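Long-range contacts in CRISPR-associated protein Cse2 (Thermus thermophilus, PDB 2ZCA), which probably serves as the small subunit of the crRNA-guided Cascade complex, which defends the cell against viruses and plasmids: residues R29-P34 against A66-L71; R59-L64 against R130-L135; R80-A85 against A120-G125. All blocks are in the same frame, centred on the assembly; numbering follows the deposited sequence.

Contact 1: R29-P34 against A66-L71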
ATOM      1  N   ARG A  29       7.728  -5.965  10.486  1.00 14.46           N
ATOM      2  CA  ARG A  29       8.212  -5.168  11.599  1.00 15.66           C
ATOM      3  C   ARG A  29       8.328  -3.686  11.232  1.00 15.36           C
ATOM      4  O   ARG A  29       8.170  -2.821  12.093  1.00 13.81           O
ATOM      5  CB  ARG A  29       9.564  -5.705  12.079  1.00 20.72           C
ATOM      6  CG  ARG A  29      10.202  -4.893  13.196  1.00 26.68           C
ATOM      7  CD  ARG A  29       9.274  -4.749  14.396  1.00 31.20           C
ATOM      8  NE  ARG A  29       9.901  -3.986  15.472  1.00 35.79           N
ATOM      9  CZ  ARG A  29       9.273  -3.579  16.571  1.00 38.65           C
ATOM     10  NH1 ARG A  29       7.989  -3.860  16.749  1.00 39.85           N
ATOM     11  NH2 ARG A  29       9.930  -2.889  17.494  1.00 39.99           N
ATOM     12  N   SER A  30       8.576  -3.390   9.956  1.00 11.51           N
ATOM     13  CA  SER A  30       8.711  -2.000   9.519  1.00 11.20           C
ATOM     14  C   SER A  30       7.441  -1.172   9.721  1.00 10.63           C
ATOM     15  O   SER A  30       7.487   0.057   9.665  1.00 11.81           O
ATOM     16  CB  SER A  30       9.116  -1.923   8.042  1.00 11.96           C
ATOM     17  OG  SER A  30       8.022  -2.220   7.186  1.00 11.80           O
ATOM     18  N   LEU A  31       6.309  -1.832   9.943  1.00 12.52           N
ATOM     19  CA  LEU A  31       5.061  -1.100  10.150  1.00 14.41           C
ATOM     20  C   LEU A  31       5.083  -0.289  11.438  1.00 16.79           C
ATOM     21  O   LEU A  31       4.283   0.631  11.615  1.00 16.84           O
ATOM     22  CB  LEU A  31       3.864  -2.055  10.156  1.00 16.06           C
ATOM     23  CG  LEU A  31       3.327  -2.481   8.786  1.00 18.72           C
ATOM     24  CD1 LEU A  31       2.103  -3.358   8.985  1.00 19.89           C
ATOM     25  CD2 LEU A  31       2.960  -1.248   7.952  1.00 15.99           C
ATOM     26  N   ALA A  32       6.010  -0.619  12.332  1.00 17.91           N
ATOM     27  CA  ALA A  32       6.128   0.091  13.602  1.00 17.92           C
ATOM     28  C   ALA A  32       6.900   1.399  13.441  1.00 18.58           C
ATOM     29  O   ALA A  32       6.945   2.219  14.361  1.00 19.67           O
ATOM     30  CB  ALA A  32       6.824  -0.799  14.635  1.00 18.11           C
ATOM     31  N   PHE A  33       7.504   1.591  12.271  1.00 16.53           N
ATOM     32  CA  PHE A  33       8.296   2.791  12.007  1.00 15.19           C
ATOM     33  C   PHE A  33       7.859   3.510  10.735  1.00 13.39           C
ATOM     34  O   PHE A  33       7.146   2.949   9.902  1.00 12.63           O
ATOM     35  CB  PHE A  33       9.779   2.425  11.860  1.00 17.05           C
ATOM     36  CG  PHE A  33      10.300   1.538  12.949  1.00 19.49           C
ATOM     37  CD1 PHE A  33       9.959   0.190  12.989  1.00 20.53           C
ATOM     38  CD2 PHE A  33      11.123   2.051  13.945  1.00 22.53           C
ATOM     39  CE1 PHE A  33      10.427  -0.636  14.008  1.00 21.51           C
ATOM     40  CE2 PHE A  33      11.597   1.231  14.970  1.00 22.75           C
ATOM     41  CZ  PHE A  33      11.248  -0.113  15.000  1.00 22.20           C
ATOM     42  N   PRO A  34       8.294   4.767  10.564  1.00 13.11           N
ATOM     43  CA  PRO A  34       7.914   5.501   9.356  1.00 14.41           C
ATOM     44  C   PRO A  34       8.471   4.750   8.149  1.00 12.88           C
ATOM     45  O   PRO A  34       9.550   4.156   8.222  1.00 13.97           O
ATOM     46  CB  PRO A  34       8.590   6.858   9.546  1.00 15.47           C
ATOM     47  CG  PRO A  34       8.672   6.997  11.057  1.00 15.95           C
ATOM     48  CD  PRO A  34       9.101   5.611  11.465  1.00 15.18           C
ATOM     49  N   ALA A  66       5.334  -2.486   0.528  1.00  9.82           N
ATOM     50  CA  ALA A  66       5.956  -3.765   0.847  1.00  9.19           C
ATOM     51  C   ALA A  66       5.495  -4.197   2.242  1.00  8.85           C
ATOM     52  O   ALA A  66       5.223  -5.374   2.479  1.00  9.83           O
ATOM     53  CB  ALA A  66       7.485  -3.642   0.817  1.00  9.03           C
ATOM     54  N   ALA A  67       5.417  -3.238   3.162  1.00  8.16           N
ATOM     55  CA  ALA A  67       4.995  -3.530   4.529  1.00  9.37           C
ATOM     56  C   ALA A  67       3.542  -3.998   4.571  1.00 10.89           C
ATOM     57  O   ALA A  67       3.206  -4.954   5.273  1.00 10.52           O
ATOM     58  CB  ALA A  67       5.172  -2.298   5.412  1.00  8.58           C
ATOM     59  N   LEU A  68       2.679  -3.325   3.816  1.00  9.63           N
ATOM     60  CA  LEU A  68       1.266  -3.693   3.792  1.00 10.78           C
ATOM     61  C   LEU A  68       1.062  -5.025   3.078  1.00 11.45           C
ATOM     62  O   LEU A  68       0.157  -5.796   3.417  1.00 13.43           O
ATOM     63  CB  LEU A  68       0.452  -2.578   3.126  1.00 11.50           C
ATOM     64  CG  LEU A  68       0.512  -1.261   3.914  1.00 13.44           C
ATOM     65  CD1 LEU A  68      -0.130  -0.137   3.119  1.00 11.98           C
ATOM     66  CD2 LEU A  68      -0.186  -1.439   5.262  1.00 14.60           C
ATOM     67  N   TYR A  69       1.909  -5.294   2.093  1.00 10.22           N
ATOM     68  CA  TYR A  69       1.851  -6.546   1.344  1.00 11.17           C
ATOM     69  C   TYR A  69       2.171  -7.687   2.310  1.00 11.60           C
ATOM     70  O   TYR A  69       1.509  -8.722   2.308  1.00 11.79           O
ATOM     71  CB  TYR A  69       2.864  -6.487   0.191  1.00 10.70           C
ATOM     72  CG  TYR A  69       3.053  -7.761  -0.605  1.00 12.03           C
ATOM     73  CD1 TYR A  69       3.971  -8.735  -0.201  1.00 10.99           C
ATOM     74  CD2 TYR A  69       2.364  -7.962  -1.797  1.00 12.85           C
ATOM     75  CE1 TYR A  69       4.200  -9.877  -0.979  1.00 13.85           C
ATOM     76  CE2 TYR A  69       2.583  -9.095  -2.578  1.00 14.25           C
ATOM     77  CZ  TYR A  69       3.502 -10.046  -2.166  1.00 13.21           C
ATOM     78  OH  TYR A  69       3.726 -11.155  -2.954  1.00 15.61           O
ATOM     79  N   ALA A  70       3.185  -7.485   3.146  1.00 11.28           N
ATOM     80  CA  ALA A  70       3.573  -8.493   4.123  1.00 10.68           C
ATOM     81  C   ALA A  70       2.470  -8.701   5.163  1.00 11.70           C
ATOM     82  O   ALA A  70       2.189  -9.836   5.561  1.00 13.49           O
ATOM     83  CB  ALA A  70       4.877  -8.079   4.804  1.00 12.52           C
ATOM     84  N   LEU A  71       1.848  -7.608   5.602  1.00 10.68           N
ATOM     85  CA  LEU A  71       0.773  -7.678   6.588  1.00 11.28           C
ATOM     86  C   LEU A  71      -0.337  -8.603   6.095  1.00 12.95           C
ATOM     87  O   LEU A  71      -0.934  -9.354   6.877  1.00 11.25           O
ATOM     88  CB  LEU A  71       0.201  -6.279   6.854  1.00 10.17           C
ATOM     89  CG  LEU A  71      -1.029  -6.192   7.768  1.00 11.12           C
ATOM     90  CD1 LEU A  71      -0.658  -6.643   9.177  1.00 12.29           C
ATOM     91  CD2 LEU A  71      -1.560  -4.760   7.791  1.00 11.34           C
TER

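Contact 2: R59-L64 against R130-L135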
ATOM      1  N   ARG A  59      10.227   6.619  -2.787  1.00 11.42           N
ATOM      2  CA  ARG A  59      10.881   5.454  -2.199  1.00 10.26           C
ATOM      3  C   ARG A  59      10.035   5.009  -1.004  1.00  9.45           C
ATOM      4  O   ARG A  59       9.764   3.822  -0.824  1.00  9.00           O
ATOM      5  CB  ARG A  59      12.298   5.796  -1.717  1.00 12.58           C
ATOM      6  CG  ARG A  59      13.314   6.009  -2.833  1.00 13.66           C
ATOM      7  CD  ARG A  59      14.737   6.087  -2.274  1.00 17.54           C
ATOM      8  NE  ARG A  59      15.050   7.409  -1.745  1.00 20.90           N
ATOM      9  CZ  ARG A  59      15.489   8.425  -2.482  1.00 20.90           C
ATOM     10  NH1 ARG A  59      15.677   8.271  -3.784  1.00 24.15           N
ATOM     11  NH2 ARG A  59      15.731   9.599  -1.920  1.00 21.42           N
ATOM     12  N   GLU A  60       9.612   5.977  -0.199  1.00  9.22           N
ATOM     13  CA  GLU A  60       8.803   5.680   0.980  1.00 10.77           C
ATOM     14  C   GLU A  60       7.505   4.971   0.591  1.00 10.68           C
ATOM     15  O   GLU A  60       7.030   4.094   1.314  1.00 11.01           O
ATOM     16  CB  GLU A  60       8.520   6.972   1.749  1.00 11.62           C
ATOM     17  CG  GLU A  60       9.804   7.699   2.141  1.00 14.81           C
ATOM     18  CD  GLU A  60       9.563   9.006   2.871  1.00 18.12           C
ATOM     19  OE1 GLU A  60       8.548   9.671   2.585  1.00 18.54           O
ATOM     20  OE2 GLU A  60      10.403   9.379   3.716  1.00 17.37           O
ATOM     21  N   ALA A  61       6.943   5.333  -0.558  1.00  9.38           N
ATOM     22  CA  ALA A  61       5.710   4.691  -1.017  1.00  9.92           C
ATOM     23  C   ALA A  61       5.970   3.201  -1.223  1.00  8.57           C
ATOM     24  O   ALA A  61       5.152   2.363  -0.844  1.00  9.93           O
ATOM     25  CB  ALA A  61       5.232   5.323  -2.319  1.00  8.05           C
ATOM     26  N   HIS A  62       7.111   2.871  -1.826  1.00  8.13           N
ATOM     27  CA  HIS A  62       7.455   1.471  -2.055  1.00  7.62           C
ATOM     28  C   HIS A  62       7.615   0.719  -0.734  1.00  8.23           C
ATOM     29  O   HIS A  62       7.137  -0.409  -0.589  1.00  7.08           O
ATOM     30  CB  HIS A  62       8.753   1.348  -2.862  1.00  6.87           C
ATOM     31  CG  HIS A  62       8.609   1.702  -4.310  1.00  5.41           C
ATOM     32  ND1 HIS A  62       8.491   3.001  -4.754  1.00  9.25           N
ATOM     33  CD2 HIS A  62       8.599   0.924  -5.419  1.00  7.02           C
ATOM     34  CE1 HIS A  62       8.420   3.009  -6.073  1.00  7.37           C
ATOM     35  NE2 HIS A  62       8.484   1.762  -6.502  1.00  8.47           N
ATOM     36  N   TYR A  63       8.299   1.335   0.226  1.00  8.66           N
ATOM     37  CA  TYR A  63       8.496   0.690   1.522  1.00  7.87           C
ATOM     38  C   TYR A  63       7.174   0.436   2.230  1.00  8.08           C
ATOM     39  O   TYR A  63       6.986  -0.613   2.846  1.00  7.24           O
ATOM     40  CB  TYR A  63       9.397   1.542   2.419  1.00  7.75           C
ATOM     41  CG  TYR A  63      10.874   1.355   2.143  1.00  8.04           C
ATOM     42  CD1 TYR A  63      11.550   0.227   2.608  1.00  7.78           C
ATOM     43  CD2 TYR A  63      11.582   2.284   1.387  1.00  9.22           C
ATOM     44  CE1 TYR A  63      12.897   0.026   2.324  1.00  9.88           C
ATOM     45  CE2 TYR A  63      12.926   2.093   1.096  1.00  9.75           C
ATOM     46  CZ  TYR A  63      13.577   0.961   1.568  1.00 10.43           C
ATOM     47  OH  TYR A  63      14.904   0.762   1.268  1.00 12.51           O
ATOM     48  N   LEU A  64       6.255   1.392   2.149  1.00  7.95           N
ATOM     49  CA  LEU A  64       4.971   1.217   2.815  1.00  9.13           C
ATOM     50  C   LEU A  64       4.162   0.097   2.165  1.00  8.60           C
ATOM     51  O   LEU A  64       3.547  -0.712   2.861  1.00  8.12           O
ATOM     52  CB  LEU A  64       4.169   2.530   2.811  1.00  8.57           C
ATOM     53  CG  LEU A  64       2.774   2.490   3.454  1.00  9.87           C
ATOM     54  CD1 LEU A  64       2.862   1.990   4.888  1.00 10.53           C
ATOM     55  CD2 LEU A  64       2.159   3.884   3.421  1.00  9.02           C
ATOM     56  N   ARG A 130      -2.135  -1.517  -7.907  1.00 11.40           N
ATOM     57  CA  ARG A 130      -2.864  -0.253  -7.991  1.00 11.27           C
ATOM     58  C   ARG A 130      -2.607   0.571  -6.735  1.00  9.61           C
ATOM     59  O   ARG A 130      -2.564   1.797  -6.784  1.00  8.25           O
ATOM     60  CB  ARG A 130      -4.375  -0.501  -8.160  1.00 12.39           C
ATOM     61  CG  ARG A 130      -5.219   0.777  -8.249  1.00 18.84           C
ATOM     62  CD  ARG A 130      -4.680   1.773  -9.289  1.00 23.36           C
ATOM     63  NE  ARG A 130      -4.758   1.284 -10.666  1.00 28.26           N
ATOM     64  CZ  ARG A 130      -5.830   1.386 -11.450  1.00 29.89           C
ATOM     65  NH1 ARG A 130      -6.938   1.966 -11.003  1.00 28.59           N
ATOM     66  NH2 ARG A 130      -5.788   0.918 -12.690  1.00 30.82           N
ATOM     67  N   LEU A 131      -2.426  -0.095  -5.601  1.00  9.70           N
ATOM     68  CA  LEU A 131      -2.165   0.637  -4.370  1.00  9.60           C
ATOM     69  C   LEU A 131      -0.888   1.477  -4.498  1.00  7.56           C
ATOM     70  O   LEU A 131      -0.867   2.647  -4.115  1.00  8.52           O
ATOM     71  CB  LEU A 131      -2.045  -0.322  -3.178  1.00  9.20           C
ATOM     72  CG  LEU A 131      -1.820   0.372  -1.829  1.00 12.23           C
ATOM     73  CD1 LEU A 131      -2.953   1.367  -1.569  1.00 14.04           C
ATOM     74  CD2 LEU A 131      -1.754  -0.664  -0.709  1.00 11.83           C
ATOM     75  N   LEU A 132       0.177   0.892  -5.040  1.00  7.96           N
ATOM     76  CA  LEU A 132       1.419   1.644  -5.191  1.00  9.30           C
ATOM     77  C   LEU A 132       1.275   2.741  -6.246  1.00  9.60           C
ATOM     78  O   LEU A 132       1.704   3.871  -6.029  1.00  7.32           O
ATOM     79  CB  LEU A 132       2.585   0.723  -5.568  1.00  9.34           C
ATOM     80  CG  LEU A 132       3.907   1.456  -5.825  1.00 11.48           C
ATOM     81  CD1 LEU A 132       4.314   2.238  -4.578  1.00 11.64           C
ATOM     82  CD2 LEU A 132       4.989   0.462  -6.216  1.00  9.94           C
ATOM     83  N   ASP A 133       0.678   2.415  -7.387  1.00 10.15           N
ATOM     84  CA  ASP A 133       0.509   3.426  -8.425  1.00 11.07           C
ATOM     85  C   ASP A 133      -0.263   4.617  -7.879  1.00 12.12           C
ATOM     86  O   ASP A 133       0.023   5.767  -8.227  1.00 13.63           O
ATOM     87  CB  ASP A 133      -0.225   2.854  -9.644  1.00 12.52           C
ATOM     88  CG  ASP A 133       0.639   1.910 -10.456  1.00 13.41           C
ATOM     89  OD1 ASP A 133       1.840   2.202 -10.624  1.00 13.94           O
ATOM     90  OD2 ASP A 133       0.116   0.888 -10.941  1.00 17.24           O
ATOM     91  N   ASP A 134      -1.244   4.340  -7.024  1.00  9.89           N
ATOM     92  CA  ASP A 134      -2.049   5.404  -6.442  1.00  9.79           C
ATOM     93  C   ASP A 134      -1.279   6.205  -5.392  1.00  9.67           C
ATOM     94  O   ASP A 134      -1.329   7.431  -5.383  1.00 10.73           O
ATOM     95  CB  ASP A 134      -3.329   4.831  -5.824  1.00  9.90           C
ATOM     96  CG  ASP A 134      -4.303   4.325  -6.869  1.00  9.85           C
ATOM     97  OD1 ASP A 134      -4.163   4.718  -8.048  1.00 12.06           O
ATOM     98  OD2 ASP A 134      -5.217   3.549  -6.507  1.00 11.39           O
ATOM     99  N   LEU A 135      -0.560   5.513  -4.514  1.00  9.67           N
ATOM    100  CA  LEU A 135       0.204   6.197  -3.475  1.00 10.44           C
ATOM    101  C   LEU A 135       1.273   7.100  -4.102  1.00 11.55           C
ATOM    102  O   LEU A 135       1.549   8.196  -3.612  1.00 10.31           O
ATOM    103  CB  LEU A 135       0.850   5.164  -2.542  1.00 10.73           C
ATOM    104  CG  LEU A 135       1.561   5.694  -1.290  1.00 11.97           C
ATOM    105  CD1 LEU A 135       0.609   6.563  -0.469  1.00 15.35           C
ATOM    106  CD2 LEU A 135       2.062   4.518  -0.463  1.00 13.45           C
TER

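Contact 3: R80-A85 against A120-G125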
ATOM      1  N   ARG A  80      -9.455  -5.809  -6.844  1.00 14.88           N
ATOM      2  CA  ARG A  80     -10.067  -5.491  -5.561  1.00 12.20           C
ATOM      3  C   ARG A  80      -9.255  -4.390  -4.897  1.00 13.07           C
ATOM      4  O   ARG A  80      -8.367  -4.659  -4.090  1.00 12.35           O
ATOM      5  CB  ARG A  80     -10.113  -6.727  -4.657  1.00 13.29           C
ATOM      6  CG  ARG A  80     -10.873  -6.486  -3.356  1.00 14.40           C
ATOM      7  CD  ARG A  80     -11.326  -7.786  -2.714  1.00 16.86           C
ATOM      8  NE  ARG A  80     -12.239  -7.552  -1.598  1.00 15.66           N
ATOM      9  CZ  ARG A  80     -11.871  -7.455  -0.325  1.00 16.67           C
ATOM     10  NH1 ARG A  80     -10.594  -7.574   0.013  1.00 17.50           N
ATOM     11  NH2 ARG A  80     -12.787  -7.245   0.614  1.00 13.96           N
ATOM     12  N   THR A  81      -9.563  -3.144  -5.247  1.00 12.26           N
ATOM     13  CA  THR A  81      -8.838  -2.002  -4.695  1.00 11.84           C
ATOM     14  C   THR A  81      -9.175  -1.789  -3.233  1.00 11.22           C
ATOM     15  O   THR A  81     -10.205  -2.264  -2.747  1.00 10.94           O
ATOM     16  CB  THR A  81      -9.174  -0.706  -5.452  1.00 13.22           C
ATOM     17  OG1 THR A  81     -10.548  -0.370  -5.230  1.00 11.91           O
ATOM     18  CG2 THR A  81      -8.932  -0.881  -6.940  1.00 14.70           C
ATOM     19  N   LEU A  82      -8.305  -1.071  -2.529  1.00 10.23           N
ATOM     20  CA  LEU A  82      -8.533  -0.796  -1.123  1.00 10.22           C
ATOM     21  C   LEU A  82      -9.877  -0.097  -0.939  1.00 10.69           C
ATOM     22  O   LEU A  82     -10.608  -0.391   0.003  1.00  9.16           O
ATOM     23  CB  LEU A  82      -7.409   0.079  -0.553  1.00  9.39           C
ATOM     24  CG  LEU A  82      -7.560   0.478   0.922  1.00  9.80           C
ATOM     25  CD1 LEU A  82      -7.794  -0.759   1.784  1.00 10.54           C
ATOM     26  CD2 LEU A  82      -6.306   1.207   1.381  1.00 11.75           C
ATOM     27  N   ALA A  83     -10.210   0.820  -1.848  1.00 10.38           N
ATOM     28  CA  ALA A  83     -11.478   1.542  -1.749  1.00  8.91           C
ATOM     29  C   ALA A  83     -12.660   0.583  -1.822  1.00 10.66           C
ATOM     30  O   ALA A  83     -13.623   0.724  -1.069  1.00  9.07           O
ATOM     31  CB  ALA A  83     -11.587   2.590  -2.857  1.00  9.88           C
ATOM     32  N   ARG A  84     -12.594  -0.381  -2.736  1.00 10.24           N
ATOM     33  CA  ARG A  84     -13.668  -1.356  -2.870  1.00 12.79           C
ATOM     34  C   ARG A  84     -13.715  -2.252  -1.633  1.00 11.87           C
ATOM     35  O   ARG A  84     -14.790  -2.574  -1.128  1.00 11.72           O
ATOM     36  CB  ARG A  84     -13.471  -2.187  -4.142  1.00 14.82           C
ATOM     37  CG  ARG A  84     -13.756  -1.385  -5.414  1.00 20.41           C
ATOM     38  CD  ARG A  84     -13.232  -2.045  -6.686  1.00 24.70           C
ATOM     39  NE  ARG A  84     -13.537  -1.229  -7.861  1.00 26.94           N
ATOM     40  CZ  ARG A  84     -13.021  -1.423  -9.073  1.00 29.99           C
ATOM     41  NH1 ARG A  84     -12.161  -2.412  -9.285  1.00 31.22           N
ATOM     42  NH2 ARG A  84     -13.363  -0.622 -10.074  1.00 30.51           N
ATOM     43  N   ALA A  85     -12.546  -2.640  -1.133  1.00 10.47           N
ATOM     44  CA  ALA A  85     -12.476  -3.485   0.053  1.00 11.23           C
ATOM     45  C   ALA A  85     -13.051  -2.758   1.265  1.00 11.74           C
ATOM     46  O   ALA A  85     -13.657  -3.382   2.142  1.00 10.62           O
ATOM     47  CB  ALA A  85     -11.031  -3.896   0.325  1.00 11.71           C
ATOM     48  N   ALA A 120      -5.372  -2.825   7.469  1.00 10.74           N
ATOM     49  CA  ALA A 120      -5.564  -3.730   8.599  1.00 12.13           C
ATOM     50  C   ALA A 120      -7.048  -3.916   8.910  1.00 12.34           C
ATOM     51  O   ALA A 120      -7.457  -4.924   9.487  1.00 13.53           O
ATOM     52  CB  ALA A 120      -4.840  -3.187   9.830  1.00 12.43           C
ATOM     53  N   LEU A 121      -7.850  -2.935   8.514  1.00 11.74           N
ATOM     54  CA  LEU A 121      -9.283  -2.962   8.767  1.00 12.52           C
ATOM     55  C   LEU A 121     -10.065  -3.857   7.807  1.00 12.75           C
ATOM     56  O   LEU A 121     -11.007  -4.538   8.217  1.00 13.76           O
ATOM     57  CB  LEU A 121      -9.834  -1.535   8.693  1.00 13.82           C
ATOM     58  CG  LEU A 121     -11.302  -1.303   9.052  1.00 17.18           C
ATOM     59  CD1 LEU A 121     -11.565  -1.736  10.487  1.00 19.47           C
ATOM     60  CD2 LEU A 121     -11.623   0.174   8.876  1.00 18.67           C
ATOM     61  N   VAL A 122      -9.682  -3.866   6.534  1.00 12.97           N
ATOM     62  CA  VAL A 122     -10.407  -4.673   5.558  1.00 12.47           C
ATOM     63  C   VAL A 122     -10.141  -6.167   5.661  1.00 12.99           C
ATOM     64  O   VAL A 122      -9.124  -6.601   6.206  1.00 11.83           O
ATOM     65  CB  VAL A 122     -10.112  -4.226   4.106  1.00 13.92           C
ATOM     66  CG1 VAL A 122     -10.396  -2.732   3.957  1.00 15.12           C
ATOM     67  CG2 VAL A 122      -8.676  -4.547   3.730  1.00 13.89           C
ATOM     68  N   GLU A 123     -11.077  -6.952   5.140  1.00 12.14           N
ATOM     69  CA  GLU A 123     -10.952  -8.399   5.151  1.00 14.08           C
ATOM     70  C   GLU A 123     -10.432  -8.838   3.783  1.00 14.71           C
ATOM     71  O   GLU A 123     -10.812  -8.271   2.757  1.00 15.26           O
ATOM     72  CB  GLU A 123     -12.317  -9.054   5.400  1.00 16.36           C
ATOM     73  CG  GLU A 123     -13.203  -8.372   6.445  1.00 22.61           C
ATOM     74  CD  GLU A 123     -12.693  -8.521   7.867  1.00 24.38           C
ATOM     75  OE1 GLU A 123     -11.927  -7.650   8.334  1.00 22.83           O
ATOM     76  OE2 GLU A 123     -13.059  -9.522   8.521  1.00 29.15           O
ATOM     77  N   GLY A 124      -9.555  -9.836   3.771  1.00 13.85           N
ATOM     78  CA  GLY A 124      -9.037 -10.346   2.515  1.00 14.68           C
ATOM     79  C   GLY A 124      -7.983  -9.538   1.783  1.00 14.85           C
ATOM     80  O   GLY A 124      -7.489  -8.523   2.277  1.00 12.48           O
ATOM     81  N   GLY A 125      -7.656  -9.999   0.578  1.00 14.47           N
ATOM     82  CA  GLY A 125      -6.640  -9.349  -0.228  1.00 15.00           C
ATOM     83  C   GLY A 125      -7.098  -8.151  -1.037  1.00 14.27           C
ATOM     84  O   GLY A 125      -8.291  -7.955  -1.276  1.00 14.36           O
TER
HETATM   85  O   HOH W   1     -13.295  -5.907   3.475  1.00 12.46           O

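Contact 1: R29-P34 against A66-L71
Leu31 and Ala67 mark the closest backbone approach, with 6.1 Å between their CA atoms. Residues 29-34 leave helix 20-29 through tight turns in which Ala32 N bonds to Arg29 O and Phe33 N to Ser30 O, whereas 66-71 is the regular last part of helix 56-71. The turning backbone presents Ser30 and Leu31 to the helix surface.

Leu31 carries most of the contact. Its CG is anti to the carbonyl carbon (chi1 -81°), and its two methyls divide the work. CD2 lies 3.5 Å from Ala67 CB and 4.1 Å from Leu68 CD2, while CD1 meets CB and CD2 of Leu71. Leu31 crosses the side chains of both leucines at about a right angle. Alanine suits position 67 because its single methyl lets the loop come close. Ser30 OG touches the same methyl, at 3.4 Å from Ala67 CB, and its hydroxyl is hydrogen-bonded to Phe27 O, three residues back in the last turn of helix 20-29. Helix 111-121 extends the apolar patch, with Leu115 and Val119 against Leu68. The arrangement is plain apolar packing of the turns that follow helix 20-29 against helix 56-71 in the all-alpha Cse2 fold.

Contact 2: R59-L64 against R130-L135
His62 and Leu132 meet through a CH-pi contact: the leucine methyl CD2 sits over one face of the imidazole, 4.0 Å from the ring centroid and 25° off the ring normal, displaced toward the CD2-NE2 side. Although the CB of His62 points away from helix 130-135, its CG is anti to the carbonyl carbon (chi1 -73°), and the far side of the ring reaches back to the neighbour. The ring's ND1 bonds to Glu58 O, one turn earlier on the same helix, which helps to hold the ring's rotation and gives the buried ND1 a partner.

Leu132 and Leu135 both have CG anti to the backbone N and are built alike, but they divide their methyls differently. Leu132 spreads over two residues, since its CD1 lies 3.8 Å from Ala61 O while CD2 covers the histidine. Leu135 CD2 turns to Ala61, 3.7 Å from its CA, and also touches Leu64 CD2 at 3.9 Å, the two leucines crossing at about a right angle. Ala61 is small enough to take both branched neighbours: both reach its CB, Leu132 also against the carbonyl and Leu135 also against CA. Phe7 and Leu115 continue the apolar surroundings, against Leu132 and Leu135 respectively. With segment axes 9.6 Å apart and running at 153°, this is near-antiparallel helix packing in the buried core of an all-alpha fold.

Contact 3: R80-A85 against A120-G125
Arg80 reaches across to the loop 123-125 and grips two backbone carbonyls with one nitrogen. Its NH1 donates to Gly125 O at 2.7 Å and to Glu123 O at 2.8 Å. The Gly125 oxygen lies in the guanidinium plane, and the bond is the straighter of the two, with an N-H...O angle of 154°. Glu123 O sits 21° out of that plane, and it also receives a weak bond from NH2 of Arg80. An arginine suits the place because its several N-H groups can serve carbonyls that point into the same small region. CG is anti to the backbone N (chi1 -174°), and the extended chain runs past Gly125 O, which lies 3.4 Å from Arg80 CD. One water bridges the two segments: it accepts from Glu123 N, donates to Ala85 O at 2.9 Å and takes a weak bond from Arg80 NH2.

Beside this polar grip is an apolar one. Val122, the first residue to leave helical geometry after helix 111-121, places CG1 3.9 Å from both Leu82 CD1 and Ala85 CB. The methyl of Ala85 also lies over one face of the Arg80 guanidinium, displaced toward its rim, so the alanine serves both halves of the contact.

In the second shell, Arg80 NH2 has a salt bridge with Glu88, and Lys72 bonds to Val122 O and Gly124 O. Thr81 caps helix 82-90, its OG1 accepting from Arg84 N. Gly124 has positive phi, a conformation glycine adopts readily, between the two residues whose carbonyls Arg80 binds.

The loop is therefore held largely through its backbone oxygens by positively charged side chains. Their charge would probably strengthen these bonds, while that of Arg80 is likely to be offset in part by Glu88.

In the fold
Helix 56-71 ties contacts 1 and 2 together: its earlier part packs on helix 128-136, its end on the loop at 29-34. Their centres are about 12 Å apart, and they meet where Leu68 CD1 lies 4.2 Å from Leu131 CD2. Contact 3 is more remote, its centre about 16 Å from each of the others, but it touches contact 1 through Leu71 and Ala120 and contact 2 through Thr81 and Arg130. Leu115 of helix 111-121 packs on side chains from all three. Contact 2 is the most deeply buried, about 5 Å from the chain centre, whereas contact 3 lies about 11 Å out and adds polar bonds to its packing.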